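Local coordinates for DUF3201 domain-containing protein (Pyrococcus furiosus, PDB 1YB3) that is of unknown function, a conserved DUF3201 family protein from a hyperthermophilic archaeon, at residues A50-W58 with N116-H126. Sequence-based numbering, arbitrary orientation.
Sequences AYLYIDGKW and NFLEDFYNFEH
The indole of Trp58 has Phe117 CA and Asn116 O over one face and the edge of the Tyr53 ring, from its own hairpin, through CD1 over the centre of the opposite face. Phe117 CA stands 3.6 Å from the centroid of the five-membered ring, almost on its normal, a CH-pi contact, while Asn116 CB makes a longer one over the six-membered ring. The Tyr51 and Phe117 rings stack face to face, centroids 4.0 Å apart and planes 20° from parallel. With chi1 at 71°, Phe117 CG sits between its backbone N and carbonyl carbon, which lays the ring on Tyr51 while CB still touches Trp58 CB at 3.6 Å. The Tyr53 ring takes Asn123 ND2 over the centre of one face and Glu125 OE1 at its edge, 3.4 Å from CE2. The one direct hydrogen bond between the segments runs from Asn116 ND2 to Tyr51 O (3.1 Å), reaching the oxygen from above the carbonyl plane; a water joins Asn116 OD1 to Tyr51 N, so the amide is tied to the Tyr51 backbone once directly and once through water. Other waters link Tyr53 OH with His126 ND1 and Trp58 NE1 with Asn123 ND2. An alanine in place of Trp58 would probably leave a gap between Tyr53 and the 116-117 backbone and take one aromatic neighbour from Phe110. Asn123 OD1 accepts from Glu125 N in an Asx turn. Here a two-stranded beta-hairpin, closed by a type I' turn at 54-57, packs its aromatic side chains on the connection into edge strand 120-123 of the antiparallel sheet and on the turn that follows it.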
loop_
_atom_site.group_PDB
_atom_site.type_symbol
_atom_site.label_atom_id
_atom_site.label_comp_id
_atom_site.label_asym_id
_atom_site.label_seq_id
_atom_site.Cartn_x
_atom_site.Cartn_y
_atom_site.Cartn_z
ATOM N N ALA A 50 11.722 -5.286 -4.475
ATOM C CA ALA A 50 10.344 -4.893 -4.717
ATOM C C ALA A 50 10.262 -4.067 -6.004
ATOM O O ALA A 50 11.238 -3.394 -6.379
ATOM C CB ALA A 50 9.830 -4.072 -3.509
ATOM N N TYR A 51 9.112 -4.091 -6.684
ATOM C CA TYR A 51 8.950 -3.312 -7.898
ATOM C C TYR A 51 8.164 -2.039 -7.588
ATOM O O TYR A 51 7.322 -2.030 -6.671
ATOM C CB TYR A 51 8.184 -4.106 -8.965
ATOM C CG TYR A 51 8.958 -5.200 -9.685
ATOM C CD1 TYR A 51 9.224 -5.104 -11.060
ATOM C CD2 TYR A 51 9.394 -6.333 -9.005
ATOM C CE1 TYR A 51 9.915 -6.122 -11.735
ATOM C CE2 TYR A 51 10.094 -7.348 -9.670
ATOM C CZ TYR A 51 10.335 -7.228 -11.034
ATOM O OH TYR A 51 11.018 -8.225 -11.686
ATOM N N LEU A 52 8.405 -0.983 -8.357
ATOM C CA LEU A 52 7.501 0.161 -8.330
ATOM C C LEU A 52 7.115 0.579 -9.740
ATOM O O LEU A 52 7.823 0.294 -10.713
ATOM C CB LEU A 52 8.056 1.330 -7.496
ATOM C CG LEU A 52 9.060 2.287 -8.131
ATOM C CD1 LEU A 52 9.319 3.486 -7.216
ATOM C CD2 LEU A 52 10.349 1.565 -8.447
ATOM N N TYR A 53 5.960 1.221 -9.840
ATOM C CA TYR A 53 5.409 1.620 -11.108
ATOM C C TYR A 53 5.914 3.017 -11.447
ATOM O O TYR A 53 5.414 4.015 -10.910
ATOM C CB TYR A 53 3.877 1.590 -11.038
ATOM C CG TYR A 53 3.185 1.552 -12.386
ATOM C CD1 TYR A 53 3.214 0.402 -13.180
ATOM C CD2 TYR A 53 2.484 2.662 -12.859
ATOM C CE1 TYR A 53 2.570 0.363 -14.418
ATOM C CE2 TYR A 53 1.835 2.638 -14.089
ATOM C CZ TYR A 53 1.885 1.486 -14.865
ATOM O OH TYR A 53 1.242 1.464 -16.084
ATOM N N ILE A 54 6.915 3.081 -12.327
ATOM C CA ILE A 54 7.485 4.369 -12.766
ATOM C C ILE A 54 7.240 4.594 -14.242
ATOM O O ILE A 54 7.574 3.735 -15.073
ATOM C CB ILE A 54 9.021 4.473 -12.583
ATOM C CG1 ILE A 54 9.505 3.747 -11.340
ATOM C CG2 ILE A 54 9.462 5.955 -12.595
ATOM C CD1 ILE A 54 10.991 3.446 -11.387
ATOM N N ASP A 55 6.668 5.758 -14.558
ATOM C CA ASP A 55 6.426 6.187 -15.941
ATOM C C ASP A 55 5.827 5.074 -16.817
ATOM O O ASP A 55 6.317 4.793 -17.917
ATOM C CB ASP A 55 7.714 6.768 -16.559
ATOM C CG ASP A 55 8.360 7.836 -15.676
ATOM O OD1 ASP A 55 7.623 8.654 -15.079
ATOM O OD2 ASP A 55 9.608 7.861 -15.577
ATOM N N GLY A 56 4.779 4.435 -16.296
ATOM C CA GLY A 56 3.988 3.462 -17.048
ATOM C C GLY A 56 4.531 2.046 -17.087
ATOM O O GLY A 56 4.032 1.213 -17.842
ATOM N N LYS A 57 5.548 1.766 -16.271
ATOM C CA LYS A 57 6.181 0.450 -16.255
ATOM C C LYS A 57 6.615 0.043 -14.843
ATOM O O LYS A 57 7.098 0.874 -14.069
ATOM C CB LYS A 57 7.381 0.436 -17.216
ATOM C CG LYS A 57 8.142 -0.887 -17.286
ATOM N N TRP A 58 6.428 -1.237 -14.519
ATOM C CA TRP A 58 6.951 -1.808 -13.288
ATOM C C TRP A 58 8.460 -2.009 -13.422
ATOM O O TRP A 58 8.928 -2.605 -14.402
ATOM C CB TRP A 58 6.276 -3.140 -12.980
ATOM C CG TRP A 58 4.817 -3.035 -12.615
ATOM C CD1 TRP A 58 3.747 -3.396 -13.388
ATOM C CD2 TRP A 58 4.267 -2.544 -11.375
ATOM N NE1 TRP A 58 2.572 -3.157 -12.712
ATOM C CE2 TRP A 58 2.860 -2.640 -11.476
ATOM C CE3 TRP A 58 4.829 -2.037 -10.193
ATOM C CZ2 TRP A 58 1.999 -2.239 -10.437
ATOM C CZ3 TRP A 58 3.972 -1.639 -9.158
ATOM C CH2 TRP A 58 2.572 -1.745 -9.293
ATOM N N ASN A 116 3.062 -7.474 -7.372
ATOM C CA ASN A 116 2.484 -6.272 -7.970
ATOM C C ASN A 116 2.775 -6.103 -9.454
ATOM O O ASN A 116 1.942 -5.620 -10.191
ATOM C CB ASN A 116 2.845 -4.986 -7.190
ATOM C CG ASN A 116 4.344 -4.749 -7.080
ATOM O OD1 ASN A 116 5.168 -5.571 -7.523
ATOM N ND2 ASN A 116 4.714 -3.615 -6.471
ATOM N N PHE A 117 3.960 -6.516 -9.891
ATOM C CA PHE A 117 4.337 -6.315 -11.287
ATOM C C PHE A 117 3.623 -7.306 -12.228
ATOM O O PHE A 117 3.517 -7.059 -13.436
ATOM C CB PHE A 117 5.858 -6.401 -11.449
ATOM C CG PHE A 117 6.409 -7.784 -11.278
ATOM C CD1 PHE A 117 6.577 -8.622 -12.391
ATOM C CD2 PHE A 117 6.754 -8.265 -10.023
ATOM C CE1 PHE A 117 7.077 -9.901 -12.244
ATOM C CE2 PHE A 117 7.257 -9.552 -9.863
ATOM C CZ PHE A 117 7.418 -10.373 -10.988
ATOM N N LEU A 118 3.135 -8.410 -11.663
ATOM C CA LEU A 118 2.567 -9.501 -12.456
ATOM C C LEU A 118 1.049 -9.621 -12.351
ATOM O O LEU A 118 0.377 -9.723 -13.359
ATOM C CB LEU A 118 3.212 -10.834 -12.075
ATOM C CG LEU A 118 2.941 -12.031 -13.008
ATOM C CD1 LEU A 118 3.511 -11.765 -14.410
ATOM C CD2 LEU A 118 3.511 -13.309 -12.411
ATOM N N GLU A 119 0.515 -9.619 -11.131
ATOM C CA GLU A 119 -0.894 -9.896 -10.934
ATOM C C GLU A 119 -1.663 -8.644 -10.561
ATOM O O GLU A 119 -2.144 -8.529 -9.432
ATOM C CB GLU A 119 -1.088 -10.964 -9.849
ATOM C CG GLU A 119 -0.667 -12.381 -10.233
ATOM C CD GLU A 119 0.563 -12.880 -9.503
ATOM O OE1 GLU A 119 0.848 -12.429 -8.374
ATOM O OE2 GLU A 119 1.240 -13.772 -10.046
ATOM N N ASP A 120 -1.783 -7.715 -11.505
ATOM C CA ASP A 120 -2.507 -6.471 -11.259
ATOM C C ASP A 120 -3.996 -6.554 -11.601
ATOM O O ASP A 120 -4.381 -6.709 -12.765
ATOM C CB ASP A 120 -1.823 -5.281 -11.926
ATOM C CG ASP A 120 -2.347 -3.959 -11.416
ATOM O OD1 ASP A 120 -2.036 -3.582 -10.251
ATOM O OD2 ASP A 120 -3.077 -3.302 -12.189
ATOM N N PHE A 121 -4.830 -6.420 -10.577
ATOM C CA PHE A 121 -6.278 -6.402 -10.755
ATOM C C PHE A 121 -6.812 -5.005 -11.087
ATOM O O PHE A 121 -7.762 -4.863 -11.873
ATOM C CB PHE A 121 -6.979 -6.952 -9.507
ATOM C CG PHE A 121 -6.644 -8.377 -9.199
ATOM C CD1 PHE A 121 -7.128 -9.418 -10.006
ATOM C CD2 PHE A 121 -5.846 -8.696 -8.097
ATOM C CE1 PHE A 121 -6.812 -10.746 -9.709
ATOM C CE2 PHE A 121 -5.527 -10.024 -7.799
ATOM C CZ PHE A 121 -6.023 -11.048 -8.600
ATOM N N TYR A 122 -6.199 -3.985 -10.477
ATOM C CA TYR A 122 -6.566 -2.591 -10.694
ATOM C C TYR A 122 -5.304 -1.751 -10.598
ATOM O O TYR A 122 -4.480 -1.946 -9.690
ATOM C CB TYR A 122 -7.592 -2.135 -9.641
ATOM C CG TYR A 122 -7.990 -0.673 -9.717
ATOM C CD1 TYR A 122 -9.060 -0.253 -10.526
ATOM C CD2 TYR A 122 -7.315 0.291 -8.957
ATOM C CE1 TYR A 122 -9.425 1.100 -10.585
ATOM C CE2 TYR A 122 -7.663 1.629 -9.010
ATOM C CZ TYR A 122 -8.724 2.036 -9.815
ATOM O OH TYR A 122 -9.064 3.372 -9.842
ATOM N N ASN A 123 -5.150 -0.840 -11.554
ATOM C CA ASN A 123 -4.090 0.162 -11.565
ATOM C C ASN A 123 -4.767 1.493 -11.846
ATOM O O ASN A 123 -5.398 1.650 -12.895
ATOM C CB ASN A 123 -3.064 -0.166 -12.667
ATOM C CG ASN A 123 -1.838 0.730 -12.623
ATOM O OD1 ASN A 123 -1.940 1.918 -12.388
ATOM N ND2 ASN A 123 -0.662 0.153 -12.883
ATOM N N PHE A 124 -4.650 2.442 -10.916
ATOM C CA PHE A 124 -5.377 3.724 -11.022
ATOM C C PHE A 124 -4.958 4.554 -12.239
ATOM O O PHE A 124 -5.686 5.461 -12.657
ATOM C CB PHE A 124 -5.168 4.559 -9.755
ATOM C CG PHE A 124 -3.876 5.331 -9.741
ATOM C CD1 PHE A 124 -3.849 6.680 -10.112
ATOM C CD2 PHE A 124 -2.683 4.715 -9.336
ATOM C CE1 PHE A 124 -2.643 7.413 -10.087
ATOM C CE2 PHE A 124 -1.476 5.430 -9.298
ATOM C CZ PHE A 124 -1.457 6.789 -9.680
ATOM N N GLU A 125 -3.767 4.278 -12.768
ATOM C CA GLU A 125 -3.268 4.999 -13.942
ATOM C C GLU A 125 -3.984 4.580 -15.221
ATOM O O GLU A 125 -4.047 5.351 -16.186
ATOM C CB GLU A 125 -1.762 4.825 -14.088
ATOM C CG GLU A 125 -0.986 5.440 -12.949
ATOM C CD GLU A 125 0.218 6.209 -13.418
ATOM O OE1 GLU A 125 0.803 5.828 -14.459
ATOM O OE2 GLU A 125 0.575 7.203 -12.748
ATOM N N HIS A 126 -4.501 3.356 -15.227
ATOM C CA HIS A 126 -5.394 2.900 -16.285
ATOM C C HIS A 126 -6.599 2.175 -15.682
ATOM O O HIS A 126 -6.694 0.951 -15.751
ATOM C CB HIS A 126 -4.659 2.069 -17.362
ATOM C CG HIS A 126 -3.781 0.975 -16.827
ATOM N ND1 HIS A 126 -2.426 1.138 -16.633
ATOM C CD2 HIS A 126 -4.056 -0.311 -16.498
ATOM C CE1 HIS A 126 -1.908 0.006 -16.187
ATOM N NE2 HIS A 126 -2.876 -0.889 -16.095
HETATM O O HOH W 1 7.205 -5.935 -5.789
HETATM O O HOH W 2 -0.918 2.949 -17.691
HETATM O O HOH W 3 3.359 5.740 -14.521
HETATM O O HOH W 4 -0.379 -2.803 -14.064
#